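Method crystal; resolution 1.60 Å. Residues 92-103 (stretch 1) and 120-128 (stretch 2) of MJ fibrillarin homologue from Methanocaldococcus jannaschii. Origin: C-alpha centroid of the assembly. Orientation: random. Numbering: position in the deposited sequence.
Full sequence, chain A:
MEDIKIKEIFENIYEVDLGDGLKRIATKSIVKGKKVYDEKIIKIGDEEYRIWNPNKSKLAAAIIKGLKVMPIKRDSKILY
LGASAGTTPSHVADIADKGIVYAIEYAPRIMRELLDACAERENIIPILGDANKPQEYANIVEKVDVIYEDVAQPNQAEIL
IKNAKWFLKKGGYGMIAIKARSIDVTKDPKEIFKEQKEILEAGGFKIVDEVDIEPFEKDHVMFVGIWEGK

Stretch 1, residues 92-103: VADIADKGIVYA
Stretch 2 (120-128) ERENIIPIL

Adjacent parallel strands are often joined by more than their backbone ladder, and in the fibrillarin homologue of Methanocaldococcus jannaschii a helix end and one asparagine add contacts beside it. Residues 92-95 close a helix (phi/psi near -65/-40), a turn follows, and strand 100-103 runs beside strand 124-128 with their N-to-C directions 20° apart and their axes 4.6 Å apart at closest approach. Between them the two stretches bury 626 Å², both sides summed.

On the helix, Val92 (t) and Ile95 (m, t) make no contact with stretch 2, whereas Ala93 directs its CB toward it. Its methyl packs against the other stretch: Ala93 CB lies 3.7 Å from Ile124 CG1 and 3.9 Å from Arg121 CD. Asp94 (chi1 m) starts sideways but brings its carboxylate to the edge of the Arg121 guanidinium, forming a salt bridge with OD1 of Asp94 2.9 Å from NH2 of Arg121. Arg121, at phi/psi -86/86, reaches it with chi1 m, chi2 and chi3 t, and chi4 69°.

Ala96 leaves helical geometry at -87/58 and opens a type I turn to Gly99, closed by Gly99 N to Ala96 O at 3.0 Å. Asn123 bridges the helix exit: with chi1 p and chi2 -28°, its ND2 donates to Ala93 O and to Ala96 O, each at 3.0 Å. An amide suits the place because one nitrogen offers two hydrogens, although OD1 is buried without a partner. Asp97 (p) and Lys98 (m) direct their CB atoms away. At Gly99 (-121/-156), a CB would be crowded by that of Ala96.

The strand then begins. Ile100 (-141/146; m, t) places CG2 3.5 Å from Ile125 CD1. Val101 (-127/112; t) pairs with Ile124, Tyr102 (-89/116) with Ile125, and Ala103 (-102/110) with Pro126, at CA-CA distances of 4.6, 4.7 and 4.8 Å. The parallel ladder alternates: Val101 N to Asn123 O, 2.8 Å; Ile125 N to Val101 O, 2.7 Å; Ala103 N to Ile125 O, 2.9 Å; Ile127 N to Ala103 O, 2.9 Å. Pro126, lacking an amide hydrogen, fits a position where the ladder asks for none.

Val101, Ala103, Ile124 and Pro126 share one face, where Ala103 CB sits 4.3 Å from Ile124 CG2. Tyr102 (chi1 m, chi2 -78°) occupies the other face with Ile125; its ring atoms CE1 and CD1 approach Ile125 CD1 at 4.0 Å and Ile127 CD1 at 3.9 Å, respectively. Ile124, Ile125 and Ile127 all adopt m, t.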

# COMPACT_ATOMS: atom_id res chain seq x y z
N VAL A 92 4.51 -0.69 -5.48
CA VAL A 92 5.19 0.04 -4.41
C VAL A 92 6.70 -0.05 -4.63
O VAL A 92 7.42 0.92 -4.38
CB VAL A 92 4.81 -0.53 -3.01
CG1 VAL A 92 5.69 0.09 -1.93
CG2 VAL A 92 3.34 -0.24 -2.70
N ALA A 93 7.16 -1.20 -5.13
CA ALA A 93 8.58 -1.43 -5.42
C ALA A 93 9.04 -0.54 -6.58
O ALA A 93 10.19 -0.10 -6.62
CB ALA A 93 8.81 -2.89 -5.75
N ASP A 94 8.14 -0.29 -7.52
CA ASP A 94 8.44 0.58 -8.66
C ASP A 94 8.65 2.00 -8.16
O ASP A 94 9.58 2.68 -8.58
CB ASP A 94 7.28 0.59 -9.66
CG ASP A 94 7.22 -0.65 -10.52
OD1 ASP A 94 8.18 -1.45 -10.51
OD2 ASP A 94 6.21 -0.83 -11.22
N ILE A 95 7.76 2.45 -7.27
CA ILE A 95 7.83 3.79 -6.69
C ILE A 95 9.11 3.97 -5.88
O ILE A 95 9.90 4.88 -6.15
CB ILE A 95 6.60 4.06 -5.77
CG1 ILE A 95 5.31 3.90 -6.57
CG2 ILE A 95 6.69 5.46 -5.17
CD1 ILE A 95 4.08 3.73 -5.71
N ALA A 96 9.30 3.10 -4.89
CA ALA A 96 10.48 3.15 -4.04
C ALA A 96 11.65 2.37 -4.65
O ALA A 96 12.19 1.44 -4.04
CB ALA A 96 10.13 2.62 -2.66
N ASP A 97 12.04 2.77 -5.86
CA ASP A 97 13.13 2.11 -6.58
C ASP A 97 14.50 2.30 -5.92
O ASP A 97 15.42 1.53 -6.17
CB ASP A 97 13.16 2.55 -8.05
CG ASP A 97 13.40 4.05 -8.22
OD1 ASP A 97 12.77 4.86 -7.51
OD2 ASP A 97 14.23 4.41 -9.08
N LYS A 98 14.61 3.33 -5.08
CA LYS A 98 15.85 3.61 -4.36
C LYS A 98 15.67 3.22 -2.88
O LYS A 98 16.49 3.56 -2.03
CB LYS A 98 16.19 5.11 -4.44
CG LYS A 98 16.32 5.68 -5.84
CD LYS A 98 17.60 5.26 -6.53
CE LYS A 98 17.47 3.91 -7.22
NZ LYS A 98 18.75 3.46 -7.84
N GLY A 99 14.57 2.52 -2.59
CA GLY A 99 14.28 2.09 -1.24
C GLY A 99 14.14 0.59 -1.05
O GLY A 99 14.68 -0.21 -1.83
N ILE A 100 13.40 0.20 -0.01
CA ILE A 100 13.19 -1.21 0.32
C ILE A 100 11.77 -1.47 0.79
O ILE A 100 11.15 -0.62 1.43
CB ILE A 100 14.16 -1.68 1.45
CG1 ILE A 100 15.60 -1.63 0.96
CG2 ILE A 100 13.85 -3.11 1.87
CD1 ILE A 100 16.60 -2.01 2.02
N VAL A 101 11.25 -2.65 0.47
CA VAL A 101 9.92 -3.05 0.87
C VAL A 101 9.98 -4.41 1.58
O VAL A 101 10.32 -5.42 0.96
CB VAL A 101 8.96 -3.18 -0.33
CG1 VAL A 101 7.55 -3.46 0.17
CG2 VAL A 101 8.99 -1.91 -1.15
N TYR A 102 9.71 -4.41 2.88
CA TYR A 102 9.70 -5.65 3.66
C TYR A 102 8.29 -6.19 3.58
O TYR A 102 7.34 -5.55 4.06
CB TYR A 102 10.06 -5.37 5.12
CG TYR A 102 11.42 -4.75 5.32
CD1 TYR A 102 12.58 -5.52 5.26
CD2 TYR A 102 11.54 -3.38 5.59
CE1 TYR A 102 13.83 -4.95 5.46
CE2 TYR A 102 12.79 -2.81 5.79
CZ TYR A 102 13.93 -3.59 5.72
OH TYR A 102 15.16 -3.01 5.91
N ALA A 103 8.14 -7.36 2.98
CA ALA A 103 6.83 -7.99 2.83
C ALA A 103 6.62 -9.11 3.84
O ALA A 103 7.23 -10.18 3.73
CB ALA A 103 6.66 -8.51 1.41
N GLU A 120 11.95 -10.66 -10.02
CA GLU A 120 13.14 -9.85 -10.19
C GLU A 120 13.20 -8.49 -9.48
O GLU A 120 14.14 -7.72 -9.68
CB GLU A 120 13.46 -9.70 -11.68
CG GLU A 120 13.52 -11.05 -12.42
CD GLU A 120 13.96 -10.93 -13.87
OE1 GLU A 120 15.19 -10.83 -14.11
OE2 GLU A 120 13.09 -10.95 -14.77
N ARG A 121 12.19 -8.19 -8.67
CA ARG A 121 12.15 -6.93 -7.92
C ARG A 121 12.93 -7.15 -6.62
O ARG A 121 12.37 -7.48 -5.58
CB ARG A 121 10.71 -6.51 -7.63
CG ARG A 121 9.99 -6.02 -8.87
CD ARG A 121 8.57 -5.56 -8.60
NE ARG A 121 8.13 -4.61 -9.62
CZ ARG A 121 7.89 -4.93 -10.89
NH1 ARG A 121 8.04 -6.18 -11.31
NH2 ARG A 121 7.57 -3.98 -11.77
N GLU A 122 14.24 -6.96 -6.72
CA GLU A 122 15.14 -7.18 -5.59
C GLU A 122 15.05 -6.24 -4.40
O GLU A 122 15.68 -6.51 -3.37
CB GLU A 122 16.57 -7.32 -6.10
CG GLU A 122 16.74 -8.54 -7.00
CD GLU A 122 18.13 -8.67 -7.58
OE1 GLU A 122 19.06 -9.00 -6.82
OE2 GLU A 122 18.28 -8.45 -8.80
N ASN A 123 14.29 -5.15 -4.52
CA ASN A 123 14.13 -4.23 -3.40
C ASN A 123 13.00 -4.69 -2.47
O ASN A 123 12.71 -4.05 -1.46
CB ASN A 123 13.93 -2.78 -3.86
CG ASN A 123 12.74 -2.62 -4.78
OD1 ASN A 123 12.35 -3.55 -5.49
ND2 ASN A 123 12.17 -1.42 -4.79
N ILE A 124 12.37 -5.80 -2.84
CA ILE A 124 11.30 -6.40 -2.03
C ILE A 124 11.94 -7.53 -1.22
O ILE A 124 12.52 -8.47 -1.79
CB ILE A 124 10.16 -6.99 -2.90
CG1 ILE A 124 9.49 -5.89 -3.72
CG2 ILE A 124 9.13 -7.65 -2.00
CD1 ILE A 124 8.32 -6.38 -4.55
N ILE A 125 11.87 -7.41 0.10
CA ILE A 125 12.45 -8.39 1.01
C ILE A 125 11.36 -9.19 1.73
O ILE A 125 10.69 -8.67 2.62
CB ILE A 125 13.40 -7.71 2.01
CG1 ILE A 125 14.58 -7.11 1.25
CG2 ILE A 125 13.89 -8.70 3.06
CD1 ILE A 125 15.46 -6.26 2.10
N PRO A 126 11.18 -10.46 1.34
CA PRO A 126 10.19 -11.36 1.92
C PRO A 126 10.58 -11.80 3.32
O PRO A 126 11.74 -12.12 3.58
CB PRO A 126 10.21 -12.54 0.96
CG PRO A 126 11.64 -12.60 0.55
CD PRO A 126 11.95 -11.14 0.28
N ILE A 127 9.60 -11.79 4.22
CA ILE A 127 9.81 -12.21 5.60
C ILE A 127 8.62 -13.04 6.05
O ILE A 127 7.51 -12.53 6.16
CB ILE A 127 9.97 -10.99 6.54
CG1 ILE A 127 11.18 -10.15 6.13
CG2 ILE A 127 10.09 -11.46 7.99
CD1 ILE A 127 11.28 -8.82 6.82
N LEU A 128 8.85 -14.34 6.25
CA LEU A 128 7.78 -15.23 6.70
C LEU A 128 7.56 -14.93 8.18
O LEU A 128 8.44 -15.17 9.00
CB LEU A 128 8.19 -16.70 6.52
CG LEU A 128 7.06 -17.73 6.54
CD1 LEU A 128 6.26 -17.64 5.26
CD2 LEU A 128 7.64 -19.13 6.69